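Condensin complex subunit 3 (Schizosaccharomyces pombe, PDB 5OQR) serves as a regulatory subunit of condensin, the complex required to convert interphase chromatin into condensed, mitotic-like chromosomes. Local coordinates at residues E174-V179 / A197-A202; A203-V208 / L235-E240. All coordinates share one frame; numbering follows the deposited sequence.

Contact 1: residues E174-V179 / A197-A202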
ATOM      1  N   GLU A 174     -17.434 -10.012  -2.534  1.00 80.34           N
ATOM      2  CA  GLU A 174     -18.823  -9.724  -2.192  1.00 73.06           C
ATOM      3  C   GLU A 174     -19.213 -10.386  -0.878  1.00 61.81           C
ATOM      4  O   GLU A 174     -19.981  -9.818  -0.094  1.00 67.67           O
ATOM      5  CB  GLU A 174     -19.749 -10.188  -3.315  1.00 78.79           C
ATOM      6  CG  GLU A 174     -19.597  -9.405  -4.605  1.00 88.07           C
ATOM      7  CD  GLU A 174     -20.576  -9.850  -5.672  1.00118.15           C
ATOM      8  OE1 GLU A 174     -21.272 -10.865  -5.456  1.00128.44           O
ATOM      9  OE2 GLU A 174     -20.652  -9.186  -6.725  1.00130.66           O
ATOM     10  N   VAL A 175     -18.699 -11.588  -0.621  1.00 65.62           N
ATOM     11  CA  VAL A 175     -19.002 -12.266   0.635  1.00 70.77           C
ATOM     12  C   VAL A 175     -18.399 -11.495   1.801  1.00 65.72           C
ATOM     13  O   VAL A 175     -19.092 -11.160   2.768  1.00 66.42           O
ATOM     14  CB  VAL A 175     -18.500 -13.720   0.602  1.00 73.55           C
ATOM     15  CG1 VAL A 175     -18.926 -14.458   1.866  1.00 73.63           C
ATOM     16  CG2 VAL A 175     -19.026 -14.442  -0.630  1.00 69.64           C
ATOM     17  N   ARG A 176     -17.101 -11.196   1.723  1.00 72.38           N
ATOM     18  CA  ARG A 176     -16.450 -10.418   2.771  1.00 76.31           C
ATOM     19  C   ARG A 176     -17.224  -9.138   3.064  1.00 70.16           C
ATOM     20  O   ARG A 176     -17.447  -8.785   4.226  1.00 61.64           O
ATOM     21  CB  ARG A 176     -15.013 -10.090   2.364  1.00 75.74           C
ATOM     22  CG  ARG A 176     -14.090 -11.292   2.330  1.00 77.76           C
ATOM     23  CD  ARG A 176     -12.628 -10.873   2.295  1.00 74.61           C
ATOM     24  NE  ARG A 176     -12.300 -10.076   1.116  1.00 71.10           N
ATOM     25  CZ  ARG A 176     -12.123 -10.576  -0.102  1.00 77.39           C
ATOM     26  NH1 ARG A 176     -11.823  -9.775  -1.114  1.00 67.35           N
ATOM     27  NH2 ARG A 176     -12.261 -11.877  -0.316  1.00 88.90           N
ATOM     28  N   ARG A 177     -17.646  -8.431   2.014  1.00 65.74           N
ATOM     29  CA  ARG A 177     -18.377  -7.184   2.216  1.00 69.11           C
ATOM     30  C   ARG A 177     -19.677  -7.422   2.971  1.00 66.64           C
ATOM     31  O   ARG A 177     -20.052  -6.629   3.842  1.00 72.31           O
ATOM     32  CB  ARG A 177     -18.653  -6.510   0.873  1.00 68.82           C
ATOM     33  CG  ARG A 177     -19.480  -5.242   1.002  1.00 71.93           C
ATOM     34  CD  ARG A 177     -19.292  -4.296  -0.172  1.00 66.11           C
ATOM     35  NE  ARG A 177     -20.025  -4.719  -1.364  1.00 86.84           N
ATOM     36  CZ  ARG A 177     -19.490  -5.297  -2.435  1.00 93.88           C
ATOM     37  NH1 ARG A 177     -18.187  -5.542  -2.503  1.00 84.32           N
ATOM     38  NH2 ARG A 177     -20.266  -5.631  -3.459  1.00 99.82           N
ATOM     39  N   SER A 178     -20.382  -8.508   2.651  1.00 68.68           N
ATOM     40  CA  SER A 178     -21.616  -8.816   3.363  1.00 68.73           C
ATOM     41  C   SER A 178     -21.344  -9.057   4.841  1.00 66.78           C
ATOM     42  O   SER A 178     -22.080  -8.568   5.705  1.00 64.19           O
ATOM     43  CB  SER A 178     -22.293 -10.032   2.735  1.00 69.22           C
ATOM     44  OG  SER A 178     -23.564 -10.261   3.315  1.00 67.19           O
ATOM     45  N   VAL A 179     -20.288  -9.813   5.152  1.00 66.46           N
ATOM     46  CA  VAL A 179     -19.900 -10.004   6.547  1.00 70.82           C
ATOM     47  C   VAL A 179     -19.484  -8.672   7.152  1.00 76.51           C
ATOM     48  O   VAL A 179     -19.806  -8.361   8.305  1.00 69.86           O
ATOM     49  CB  VAL A 179     -18.766 -11.042   6.657  1.00 71.97           C
ATOM     50  CG1 VAL A 179     -18.548 -11.423   8.106  1.00 80.17           C
ATOM     51  CG2 VAL A 179     -19.063 -12.287   5.828  1.00 73.14           C
ATOM     52  N   ALA A 197      -9.693  -2.276   5.733  1.00 56.18           N
ATOM     53  CA  ALA A 197      -9.259  -1.022   5.136  1.00 52.09           C
ATOM     54  C   ALA A 197      -8.109  -1.220   4.160  1.00 52.36           C
ATOM     55  O   ALA A 197      -7.796  -0.296   3.403  1.00 52.32           O
ATOM     56  CB  ALA A 197      -8.853  -0.033   6.228  1.00 55.34           C
ATOM     57  N   ARG A 198      -7.472  -2.394   4.163  1.00 57.94           N
ATOM     58  CA  ARG A 198      -6.482  -2.758   3.157  1.00 69.69           C
ATOM     59  C   ARG A 198      -6.941  -3.945   2.318  1.00 69.47           C
ATOM     60  O   ARG A 198      -6.109  -4.645   1.732  1.00 68.08           O
ATOM     61  CB  ARG A 198      -5.135  -3.062   3.817  1.00 79.96           C
ATOM     62  CG  ARG A 198      -4.487  -1.863   4.492  1.00 76.99           C
ATOM     63  CD  ARG A 198      -4.120  -0.776   3.490  1.00 75.88           C
ATOM     64  NE  ARG A 198      -3.066  -1.202   2.572  1.00 84.71           N
ATOM     65  CZ  ARG A 198      -2.662  -0.496   1.521  1.00 93.40           C
ATOM     66  NH1 ARG A 198      -1.692  -0.960   0.746  1.00101.66           N
ATOM     67  NH2 ARG A 198      -3.227   0.670   1.239  1.00 92.78           N
ATOM     68  N   ASP A 199      -8.246  -4.185   2.252  1.00 62.79           N
ATOM     69  CA  ASP A 199      -8.773  -5.238   1.399  1.00 66.46           C
ATOM     70  C   ASP A 199      -8.347  -5.004  -0.045  1.00 69.01           C
ATOM     71  O   ASP A 199      -8.093  -3.873  -0.466  1.00 67.01           O
ATOM     72  CB  ASP A 199     -10.297  -5.286   1.496  1.00 71.88           C
ATOM     73  CG  ASP A 199     -10.884  -6.538   0.877  1.00 67.48           C
ATOM     74  OD1 ASP A 199     -11.169  -7.494   1.628  1.00 64.47           O
ATOM     75  OD2 ASP A 199     -11.059  -6.567  -0.359  1.00 67.19           O
ATOM     76  N   VAL A 200      -8.268  -6.094  -0.813  1.00 66.14           N
ATOM     77  CA  VAL A 200      -7.819  -5.980  -2.197  1.00 69.34           C
ATOM     78  C   VAL A 200      -8.870  -5.271  -3.036  1.00 69.83           C
ATOM     79  O   VAL A 200      -8.545  -4.624  -4.038  1.00 66.88           O
ATOM     80  CB  VAL A 200      -7.488  -7.359  -2.798  1.00 82.96           C
ATOM     81  CG1 VAL A 200      -6.691  -7.195  -4.080  1.00 85.30           C
ATOM     82  CG2 VAL A 200      -6.735  -8.221  -1.815  1.00 93.63           C
ATOM     83  N   ASP A 201     -10.138  -5.383  -2.651  1.00 65.20           N
ATOM     84  CA  ASP A 201     -11.232  -4.783  -3.398  1.00 66.79           C
ATOM     85  C   ASP A 201     -11.497  -3.376  -2.880  1.00 63.42           C
ATOM     86  O   ASP A 201     -11.641  -3.167  -1.671  1.00 60.28           O
ATOM     87  CB  ASP A 201     -12.492  -5.640  -3.282  1.00 73.31           C
ATOM     88  CG  ASP A 201     -13.669  -5.048  -4.027  1.00 74.89           C
ATOM     89  OD1 ASP A 201     -14.425  -4.274  -3.410  1.00 76.05           O
ATOM     90  OD2 ASP A 201     -13.836  -5.352  -5.227  1.00 77.04           O
ATOM     91  N   ALA A 202     -11.559  -2.413  -3.802  1.00 57.79           N
ATOM     92  CA  ALA A 202     -11.756  -1.022  -3.409  1.00 50.49           C
ATOM     93  C   ALA A 202     -13.086  -0.830  -2.692  1.00 55.54           C
ATOM     94  O   ALA A 202     -13.164  -0.091  -1.704  1.00 52.09           O
ATOM     95  CB  ALA A 202     -11.677  -0.118  -4.637  1.00 60.11           C
TER
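The guanidinium of Arg176 and the carboxylate of Asp199 meet edge on, their planes only 23° apart. Arg176 NE gives the firmer bond, to Asp199 OD1 at 2.9 Å, using that oxygen's syn lone pair although the acceptor sits a little off the guanidinium plane. A second, weak bond runs from Arg176 NH1 to Asp199 OD2 at 3.4 Å and is nearly straight, making the salt bridge two-pronged. The bend at chi3 (-61°) swings the end of the arginine round so that this edge faces the loop. Asp199 OD2 also accepts from Asp201 N at 2.7 Å through its anti lone pair, an Asx turn, while OD1 forms a salt bridge with Arg196. Such a turn aspartate paired with a helix arginine, here from HEAT 4, is consistent with the Asp-Arg pairing of HEAT solenoids. Arg177 NH1 stays 4.1 Å from Asp201 OD1, beyond a salt bridge; both turn to Asn204, whose N is capped by Asp201, the N-cap of helix 202-212. Arg176 NH2 bonds to Asp170 O. Were Asp199 an alanine, Arg176 NE would probably lose its acceptor and the Asx turn its latch. With two arginines sharing it, the buried Asp199 is likely to be held firmly as an anion.

Contact 2: residues A203-V208 / L235-E240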
ATOM      1  N   ALA A 203     -14.145  -1.483  -3.174  1.00 60.65           N
ATOM      2  CA  ALA A 203     -15.457  -1.307  -2.559  1.00 64.44           C
ATOM      3  C   ALA A 203     -15.445  -1.756  -1.105  1.00 55.78           C
ATOM      4  O   ALA A 203     -16.075  -1.127  -0.248  1.00 58.91           O
ATOM      5  CB  ALA A 203     -16.521  -2.069  -3.349  1.00 72.96           C
ATOM      6  N   ASN A 204     -14.730  -2.841  -0.802  1.00 52.55           N
ATOM      7  CA  ASN A 204     -14.638  -3.295   0.581  1.00 60.72           C
ATOM      8  C   ASN A 204     -13.900  -2.280   1.442  1.00 51.88           C
ATOM      9  O   ASN A 204     -14.316  -1.994   2.570  1.00 48.61           O
ATOM     10  CB  ASN A 204     -13.946  -4.654   0.646  1.00 73.41           C
ATOM     11  CG  ASN A 204     -14.696  -5.724  -0.115  1.00 68.33           C
ATOM     12  OD1 ASN A 204     -15.232  -5.474  -1.195  1.00 76.81           O
ATOM     13  ND2 ASN A 204     -14.750  -6.924   0.449  1.00 74.32           N
ATOM     14  N   ARG A 205     -12.799  -1.728   0.929  1.00 56.46           N
ATOM     15  CA  ARG A 205     -12.092  -0.674   1.648  1.00 49.32           C
ATOM     16  C   ARG A 205     -13.009   0.514   1.903  1.00 43.42           C
ATOM     17  O   ARG A 205     -13.113   1.004   3.031  1.00 39.69           O
ATOM     18  CB  ARG A 205     -10.863  -0.237   0.855  1.00 47.75           C
ATOM     19  CG  ARG A 205      -9.694  -1.194   0.946  1.00 47.85           C
ATOM     20  CD  ARG A 205      -8.480  -0.659   0.211  1.00 45.55           C
ATOM     21  NE  ARG A 205      -8.274  -1.341  -1.068  1.00 48.67           N
ATOM     22  CZ  ARG A 205      -8.160  -0.749  -2.254  1.00 48.93           C
ATOM     23  NH1 ARG A 205      -7.971  -1.489  -3.339  1.00 58.23           N
ATOM     24  NH2 ARG A 205      -8.211   0.570  -2.373  1.00 45.21           N
ATOM     25  N   LYS A 206     -13.687   0.984   0.858  1.00 48.74           N
ATOM     26  CA  LYS A 206     -14.579   2.127   1.001  1.00 46.36           C
ATOM     27  C   LYS A 206     -15.688   1.856   2.009  1.00 47.50           C
ATOM     28  O   LYS A 206     -16.137   2.777   2.699  1.00 45.57           O
ATOM     29  CB  LYS A 206     -15.173   2.483  -0.358  1.00 48.98           C
ATOM     30  CG  LYS A 206     -16.269   3.512  -0.303  1.00 41.66           C
ATOM     31  CD  LYS A 206     -16.572   4.026  -1.684  1.00 52.74           C
ATOM     32  CE  LYS A 206     -18.004   4.478  -1.800  1.00 71.36           C
ATOM     33  NZ  LYS A 206     -18.339   5.597  -0.881  1.00 78.67           N
ATOM     34  N   CYS A 207     -16.147   0.607   2.106  1.00 56.36           N
ATOM     35  CA  CYS A 207     -17.219   0.290   3.042  1.00 60.06           C
ATOM     36  C   CYS A 207     -16.797   0.536   4.483  1.00 45.77           C
ATOM     37  O   CYS A 207     -17.630   0.912   5.315  1.00 45.69           O
ATOM     38  CB  CYS A 207     -17.664  -1.161   2.864  1.00 59.12           C
ATOM     39  SG  CYS A 207     -19.123  -1.347   1.825  1.00 89.95           S
ATOM     40  N   VAL A 208     -15.517   0.336   4.797  1.00 46.36           N
ATOM     41  CA  VAL A 208     -15.061   0.505   6.173  1.00 47.66           C
ATOM     42  C   VAL A 208     -15.226   1.955   6.608  1.00 48.43           C
ATOM     43  O   VAL A 208     -15.677   2.239   7.724  1.00 46.81           O
ATOM     44  CB  VAL A 208     -13.601   0.035   6.322  1.00 46.91           C
ATOM     45  CG1 VAL A 208     -13.203   0.014   7.789  1.00 57.48           C
ATOM     46  CG2 VAL A 208     -13.402  -1.343   5.706  1.00 51.56           C
ATOM     47  N   LEU A 235      -6.465   8.160   3.796  1.00 39.31           N
ATOM     48  CA  LEU A 235      -6.114   9.377   3.075  1.00 38.53           C
ATOM     49  C   LEU A 235      -5.007   9.168   2.052  1.00 41.25           C
ATOM     50  O   LEU A 235      -4.802  10.044   1.205  1.00 37.58           O
ATOM     51  CB  LEU A 235      -5.702  10.461   4.068  1.00 39.48           C
ATOM     52  CG  LEU A 235      -6.696  10.720   5.202  1.00 35.47           C
ATOM     53  CD1 LEU A 235      -6.191  11.851   6.075  1.00 36.88           C
ATOM     54  CD2 LEU A 235      -8.083  11.034   4.663  1.00 28.59           C
ATOM     55  N   ASN A 236      -4.295   8.045   2.107  1.00 45.67           N
ATOM     56  CA  ASN A 236      -3.265   7.719   1.130  1.00 45.87           C
ATOM     57  C   ASN A 236      -3.709   6.631   0.163  1.00 43.73           C
ATOM     58  O   ASN A 236      -2.894   6.151  -0.630  1.00 50.28           O
ATOM     59  CB  ASN A 236      -1.982   7.286   1.843  1.00 47.07           C
ATOM     60  CG  ASN A 236      -1.217   8.453   2.427  1.00 44.89           C
ATOM     61  OD1 ASN A 236      -0.949   9.437   1.741  1.00 51.01           O
ATOM     62  ND2 ASN A 236      -0.868   8.354   3.703  1.00 44.60           N
ATOM     63  N   ASP A 237      -4.978   6.239   0.200  1.00 42.99           N
ATOM     64  CA  ASP A 237      -5.428   5.099  -0.582  1.00 51.90           C
ATOM     65  C   ASP A 237      -5.282   5.370  -2.076  1.00 49.33           C
ATOM     66  O   ASP A 237      -5.397   6.504  -2.544  1.00 47.89           O
ATOM     67  CB  ASP A 237      -6.880   4.766  -0.254  1.00 54.87           C
ATOM     68  CG  ASP A 237      -7.299   3.413  -0.789  1.00 53.94           C
ATOM     69  OD1 ASP A 237      -7.772   3.348  -1.942  1.00 51.48           O
ATOM     70  OD2 ASP A 237      -7.145   2.412  -0.057  1.00 48.17           O
ATOM     71  N   ARG A 238      -5.034   4.297  -2.828  1.00 55.03           N
ATOM     72  CA  ARG A 238      -4.785   4.422  -4.259  1.00 54.86           C
ATOM     73  C   ARG A 238      -6.064   4.706  -5.035  1.00 57.79           C
ATOM     74  O   ARG A 238      -6.012   5.320  -6.107  1.00 54.12           O
ATOM     75  CB  ARG A 238      -4.130   3.146  -4.784  1.00 73.87           C
ATOM     76  CG  ARG A 238      -2.876   2.731  -4.033  1.00 88.22           C
ATOM     77  CD  ARG A 238      -1.664   3.519  -4.490  1.00 97.21           C
ATOM     78  NE  ARG A 238      -0.481   3.198  -3.697  1.00108.24           N
ATOM     79  CZ  ARG A 238       0.768   3.467  -4.066  1.00110.41           C
ATOM     80  NH1 ARG A 238       1.013   4.058  -5.228  1.00112.44           N
ATOM     81  NH2 ARG A 238       1.778   3.136  -3.273  1.00115.55           N
ATOM     82  N   ASP A 239      -7.211   4.270  -4.523  1.00 62.56           N
ATOM     83  CA  ASP A 239      -8.477   4.434  -5.223  1.00 59.23           C
ATOM     84  C   ASP A 239      -9.091   5.784  -4.881  1.00 47.88           C
ATOM     85  O   ASP A 239      -9.176   6.159  -3.708  1.00 52.08           O
ATOM     86  CB  ASP A 239      -9.450   3.311  -4.862  1.00 64.52           C
ATOM     87  CG  ASP A 239     -10.690   3.312  -5.737  1.00 61.94           C
ATOM     88  OD1 ASP A 239     -11.543   4.206  -5.561  1.00 60.01           O
ATOM     89  OD2 ASP A 239     -10.813   2.420  -6.601  1.00 73.52           O
ATOM     90  N   GLU A 240      -9.529   6.504  -5.914  1.00 50.82           N
ATOM     91  CA  GLU A 240     -10.087   7.838  -5.720  1.00 48.53           C
ATOM     92  C   GLU A 240     -11.322   7.814  -4.827  1.00 48.74           C
ATOM     93  O   GLU A 240     -11.567   8.771  -4.084  1.00 53.64           O
ATOM     94  CB  GLU A 240     -10.427   8.452  -7.078  1.00 54.82           C
ATOM     95  CG  GLU A 240     -10.679   9.947  -7.052  1.00 61.20           C
ATOM     96  CD  GLU A 240     -10.945  10.513  -8.438  1.00 75.22           C
ATOM     97  OE1 GLU A 240     -10.700   9.796  -9.430  1.00 78.24           O
ATOM     98  OE2 GLU A 240     -11.402  11.672  -8.536  1.00 68.04           O
TER
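Arg205 directs a single nitrogen, NH2, at both carboxylate oxygens of Asp237. Asp237 OD1 lies 2.8 Å from Arg205 NH2, in the guanidinium plane at its edge, and defines the salt bridge. The bond from Arg205 NH2 to Asp237 OD2, at 3.1 Å, is bent and weak. NH2 alone reaches both oxygens, a forked pairing and not the parallel two-nitrogen kind; the planes are turned 31° against each other. The rest of the guanidinium is engaged as well: NE and NH1 bond to the backbone carbonyls of Asp199 and Val200, which may be why NH2 alone serves Asp237. One guanidinium therefore links the loop 197-202 to the loop 235-240. Asp237 OD1 also accepts from Asp239 N at 2.8 Å, closing an Asx turn; the N-H comes to the anti side of OD1, tilted from the carboxylate plane.

An aspartate in a turn paired with an arginine on a neighbouring helix recalls the Asp-Arg ladder of HEAT repeats, in which such pairs recur along the stack; here the loop belongs to HEAT 5.

Around this polar core the packing is modest. The aliphatic part of Arg205 brings CD to 3.4 Å from Asp237 OD2, and CB of Asp239 approaches Arg205 NH2 at 3.9 Å. Asp239 itself is the N-cap of helix 240-257, its OD1 accepting from Ser241 N, and its carboxylate does not contact the arginine. Val242, on that helix, packs against both Arg205 and Asp237, and an apolar side chain of another protein chain rests on Arg205.

Overall arrangement
From the N terminus the chain first runs along helix 173-182, passes through helix 190-195 and returns in the loop 197-202, where contact 1 closes a loop of 17 intervening residues. Helix 202-212 follows at once, and its segment 203-208 opens contact 2, which closes after 26 intervening residues in the loop between helices 224-235 and 240-257. The two loops stand in series, neither enclosing nor crossing the other, with centres about 10 Å apart. Together they tie helix 173-182 to the start of helix 202-212, and helix 202-212 to the start of helix 240-257. The two contacts also touch directly, where Ala202 packs against Asp239.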